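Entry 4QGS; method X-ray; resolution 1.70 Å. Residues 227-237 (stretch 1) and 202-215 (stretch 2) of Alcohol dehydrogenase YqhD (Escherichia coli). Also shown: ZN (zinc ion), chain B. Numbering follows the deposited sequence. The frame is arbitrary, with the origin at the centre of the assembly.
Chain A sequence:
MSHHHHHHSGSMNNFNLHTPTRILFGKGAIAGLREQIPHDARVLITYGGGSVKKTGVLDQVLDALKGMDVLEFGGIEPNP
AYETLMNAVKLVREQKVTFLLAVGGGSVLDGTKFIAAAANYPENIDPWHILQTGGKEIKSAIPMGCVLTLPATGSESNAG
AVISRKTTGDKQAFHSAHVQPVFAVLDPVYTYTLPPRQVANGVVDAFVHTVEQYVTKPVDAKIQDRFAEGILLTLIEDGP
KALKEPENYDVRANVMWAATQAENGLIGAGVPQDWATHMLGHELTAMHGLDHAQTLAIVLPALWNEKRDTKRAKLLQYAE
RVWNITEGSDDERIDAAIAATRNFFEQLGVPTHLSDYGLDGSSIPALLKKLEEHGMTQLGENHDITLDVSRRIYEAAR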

# COMPACT_ATOMS: atom_id res chain seq x y z
N PHE A 227 -4.84 15.83 9.36
CA PHE A 227 -4.93 14.38 9.51
C PHE A 227 -3.64 13.73 8.99
O PHE A 227 -3.10 12.81 9.61
CB PHE A 227 -6.15 13.82 8.78
CG PHE A 227 -7.46 14.03 9.51
CD1 PHE A 227 -7.57 14.92 10.57
CD2 PHE A 227 -8.58 13.31 9.13
CE1 PHE A 227 -8.78 15.09 11.23
CE2 PHE A 227 -9.80 13.47 9.80
CZ PHE A 227 -9.89 14.36 10.85
N ALA A 228 -3.15 14.24 7.86
CA ALA A 228 -1.87 13.79 7.30
C ALA A 228 -0.75 14.02 8.31
O ALA A 228 0.03 13.10 8.61
CB ALA A 228 -1.57 14.52 5.99
N GLU A 229 -0.70 15.23 8.87
CA GLU A 229 0.27 15.57 9.90
C GLU A 229 0.18 14.61 11.09
O GLU A 229 1.20 14.14 11.62
CB GLU A 229 0.07 17.02 10.34
CG GLU A 229 0.62 18.00 9.33
CD GLU A 229 -0.04 19.39 9.39
OE1 GLU A 229 -0.73 19.68 10.39
OE2 GLU A 229 0.13 20.16 8.43
N GLY A 230 -1.05 14.31 11.50
CA GLY A 230 -1.30 13.39 12.60
C GLY A 230 -0.77 11.99 12.34
O GLY A 230 -0.19 11.36 13.23
N ILE A 231 -1.00 11.49 11.13
CA ILE A 231 -0.47 10.18 10.75
C ILE A 231 1.06 10.18 10.84
O ILE A 231 1.66 9.26 11.41
CB ILE A 231 -0.93 9.79 9.31
CG1 ILE A 231 -2.43 9.51 9.29
CG2 ILE A 231 -0.12 8.55 8.81
CD1 ILE A 231 -3.05 9.50 7.90
N LEU A 232 1.68 11.22 10.28
CA LEU A 232 3.15 11.31 10.22
C LEU A 232 3.74 11.37 11.63
O LEU A 232 4.68 10.64 11.96
CB LEU A 232 3.57 12.53 9.39
CG LEU A 232 3.13 12.46 7.93
CD1 LEU A 232 3.35 13.79 7.23
CD2 LEU A 232 3.92 11.36 7.19
N LEU A 233 3.15 12.22 12.48
CA LEU A 233 3.59 12.34 13.86
C LEU A 233 3.50 11.01 14.61
O LEU A 233 4.39 10.65 15.39
CB LEU A 233 2.75 13.42 14.56
CG LEU A 233 3.20 14.83 14.18
CD1 LEU A 233 2.07 15.83 14.43
CD2 LEU A 233 4.45 15.23 14.93
N THR A 234 2.42 10.27 14.38
CA THR A 234 2.21 8.97 15.01
C THR A 234 3.25 7.94 14.54
O THR A 234 3.78 7.18 15.33
CB THR A 234 0.79 8.45 14.72
OG1 THR A 234 -0.16 9.39 15.24
CG2 THR A 234 0.57 7.10 15.40
N LEU A 235 3.52 7.92 13.25
CA LEU A 235 4.51 6.99 12.70
C LEU A 235 5.91 7.31 13.22
O LEU A 235 6.71 6.41 13.49
CB LEU A 235 4.48 7.01 11.17
CG LEU A 235 3.23 6.41 10.50
CD1 LEU A 235 3.23 6.66 8.99
CD2 LEU A 235 3.09 4.91 10.80
N ILE A 236 6.22 8.60 13.35
CA ILE A 236 7.55 8.98 13.85
C ILE A 236 7.71 8.61 15.32
O ILE A 236 8.78 8.13 15.74
CB ILE A 236 7.81 10.49 13.64
CG1 ILE A 236 8.01 10.77 12.16
CG2 ILE A 236 9.02 10.94 14.44
CD1 ILE A 236 7.80 12.22 11.77
N GLU A 237 6.64 8.76 16.09
CA GLU A 237 6.71 8.43 17.50
C GLU A 237 6.74 6.92 17.76
O GLU A 237 7.60 6.43 18.49
CB GLU A 237 5.54 9.05 18.28
CG GLU A 237 5.67 8.77 19.79
CD GLU A 237 4.81 9.69 20.64
OE1 GLU A 237 4.02 10.48 20.07
OE2 GLU A 237 4.93 9.62 21.89
ZN ZN B . 3.57 2.20 -1.61
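Stretch 2 (202-215) GVVDAFVHTVEQYV

Stretch 2 packs as a helix against the helix of stretch 1 and runs nearly antiparallel to it: the N-to-C directions differ by 159°, and the axes approach to 9.7 Å. Through most of stretch 2, from Gly-202 to Thr-210, the backbone is helical, with phi and psi near -65° and -45°, continuing a helix that begins earlier in the chain; by Tyr-214 it has departed from helical geometry, with phi/psi of -137/-43°. Because the directions oppose, Val-203 lies nearest Leu-235, Phe-207 nearest Leu-232 and Thr-210 nearest Ala-228, with CA atoms 6.1 to 6.7 Å apart.

Leu-235 and Leu-232 have the most surface covered in stretch 1. Leu-235 points toward stretch 2, and its CD1 lies 3.8 Å from CB of Ala-206 and 3.6 Å from N of Phe-207. The small methyl of Ala-206 lets the leucine come close to the backbone, whose amide is already bonded to O of Val-203. Leu-232 starts sideways but brings its end to the partner: CD2 sits over one face of the Phe-207 ring, 3.6 Å from the centroid and 10° off the normal, a CH-pi contact suited to a flat aromatic surface. The chi1 of Phe-207 is t, and at the edge of its ring CE1 meets CD1 of Ile-236 at 3.8 Å.

Thr-210 can face this apolar seam because its OG1 donates to O of Ala-206 (2.9 Å) within its own helix, while its CG2 packs 3.7 Å from CG of Leu-232.

Tyr-214, which has the largest covered area in stretch 2, closes the far end. Its CB touches CB of Ala-228 at 3.7 Å, where alanine permits close approach, and its CD2 lies 3.9 Å from CD1 of Leu-232. The phenol then extends mostly across the direction of stretch 1, so that its OH donates a hydrogen bond to OE2 of Glu-229 at 2.6 Å, satisfying a buried hydroxyl.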

# COMPACT_ATOMS: atom_id res chain seq x y z
N GLY A 202 6.99 -1.34 6.20
CA GLY A 202 5.60 -0.91 6.34
C GLY A 202 5.50 0.51 6.86
O GLY A 202 4.65 1.29 6.40
N VAL A 203 6.35 0.84 7.83
CA VAL A 203 6.36 2.19 8.38
C VAL A 203 6.77 3.20 7.31
O VAL A 203 6.13 4.24 7.15
CB VAL A 203 7.29 2.28 9.61
CG1 VAL A 203 7.52 3.74 10.00
CG2 VAL A 203 6.67 1.51 10.76
N VAL A 204 7.83 2.90 6.57
CA VAL A 204 8.28 3.80 5.52
C VAL A 204 7.22 3.97 4.43
O VAL A 204 6.93 5.09 3.99
CB VAL A 204 9.59 3.30 4.89
CG1 VAL A 204 9.93 4.14 3.64
CG2 VAL A 204 10.72 3.41 5.90
N ASP A 205 6.60 2.87 4.01
CA ASP A 205 5.62 2.92 2.93
C ASP A 205 4.41 3.75 3.37
O ASP A 205 3.93 4.62 2.62
CB ASP A 205 5.20 1.52 2.52
CG ASP A 205 4.30 1.50 1.28
OD1 ASP A 205 4.51 2.27 0.30
OD2 ASP A 205 3.35 0.69 1.30
N ALA A 206 3.93 3.52 4.59
CA ALA A 206 2.83 4.34 5.11
C ALA A 206 3.20 5.83 5.16
O ALA A 206 2.40 6.71 4.79
CB ALA A 206 2.41 3.86 6.50
N PHE A 207 4.42 6.12 5.60
CA PHE A 207 4.90 7.49 5.73
C PHE A 207 4.90 8.15 4.35
O PHE A 207 4.41 9.28 4.18
CB PHE A 207 6.31 7.49 6.34
CG PHE A 207 6.83 8.86 6.75
CD1 PHE A 207 6.79 9.26 8.07
CD2 PHE A 207 7.37 9.72 5.80
CE1 PHE A 207 7.29 10.50 8.46
CE2 PHE A 207 7.86 10.98 6.18
CZ PHE A 207 7.82 11.36 7.51
N VAL A 208 5.41 7.43 3.36
CA VAL A 208 5.52 7.99 2.03
C VAL A 208 4.15 8.11 1.36
O VAL A 208 3.88 9.12 0.72
CB VAL A 208 6.48 7.16 1.16
CG1 VAL A 208 6.49 7.70 -0.27
CG2 VAL A 208 7.88 7.23 1.77
N HIS A 209 3.27 7.12 1.53
CA HIS A 209 1.91 7.27 0.99
C HIS A 209 1.26 8.54 1.52
O HIS A 209 0.55 9.23 0.78
CB HIS A 209 1.03 6.05 1.30
CG HIS A 209 1.22 4.91 0.35
ND1 HIS A 209 0.23 4.49 -0.51
CD2 HIS A 209 2.30 4.12 0.11
CE1 HIS A 209 0.68 3.48 -1.23
NE2 HIS A 209 1.93 3.24 -0.88
N THR A 210 1.53 8.86 2.78
CA THR A 210 0.98 10.07 3.39
C THR A 210 1.57 11.32 2.73
O THR A 210 0.83 12.21 2.32
CB THR A 210 1.23 10.10 4.89
OG1 THR A 210 0.67 8.91 5.47
CG2 THR A 210 0.55 11.36 5.53
N VAL A 211 2.90 11.41 2.61
CA VAL A 211 3.47 12.65 2.06
C VAL A 211 3.25 12.79 0.55
O VAL A 211 3.37 13.89 0.01
CB VAL A 211 4.98 12.79 2.37
CG1 VAL A 211 5.24 12.83 3.87
CG2 VAL A 211 5.78 11.67 1.69
N GLU A 212 2.92 11.69 -0.13
CA GLU A 212 2.57 11.76 -1.55
C GLU A 212 1.30 12.58 -1.74
O GLU A 212 1.03 13.08 -2.84
CB GLU A 212 2.34 10.37 -2.15
CG GLU A 212 3.60 9.50 -2.24
CD GLU A 212 4.43 9.74 -3.50
OE1 GLU A 212 4.52 10.89 -3.99
OE2 GLU A 212 5.00 8.75 -4.01
N GLN A 213 0.53 12.70 -0.66
CA GLN A 213 -0.77 13.37 -0.69
C GLN A 213 -0.80 14.63 0.18
O GLN A 213 -1.86 15.24 0.38
CB GLN A 213 -1.85 12.40 -0.23
CG GLN A 213 -1.93 11.11 -1.06
CD GLN A 213 -2.88 10.09 -0.46
OE1 GLN A 213 -4.08 10.13 -0.71
NE2 GLN A 213 -2.33 9.14 0.31
N TYR A 214 0.36 15.03 0.68
CA TYR A 214 0.41 16.14 1.64
C TYR A 214 1.56 17.11 1.34
O TYR A 214 1.37 18.32 1.39
CB TYR A 214 0.51 15.59 3.07
CG TYR A 214 0.94 16.61 4.11
CD1 TYR A 214 0.09 17.65 4.49
CD2 TYR A 214 2.20 16.55 4.69
CE1 TYR A 214 0.49 18.59 5.43
CE2 TYR A 214 2.61 17.48 5.64
CZ TYR A 214 1.74 18.51 5.99
OH TYR A 214 2.14 19.43 6.92
N VAL A 215 2.75 16.60 1.02
CA VAL A 215 3.85 17.51 0.73
C VAL A 215 3.79 17.83 -0.76
O VAL A 215 4.52 17.28 -1.58
CB VAL A 215 5.21 16.92 1.14
CG1 VAL A 215 6.30 17.96 0.92
CG2 VAL A 215 5.15 16.51 2.61
O HOH W 1 2.40 1.50 -3.21
O HOH W 2 2.57 0.43 -0.89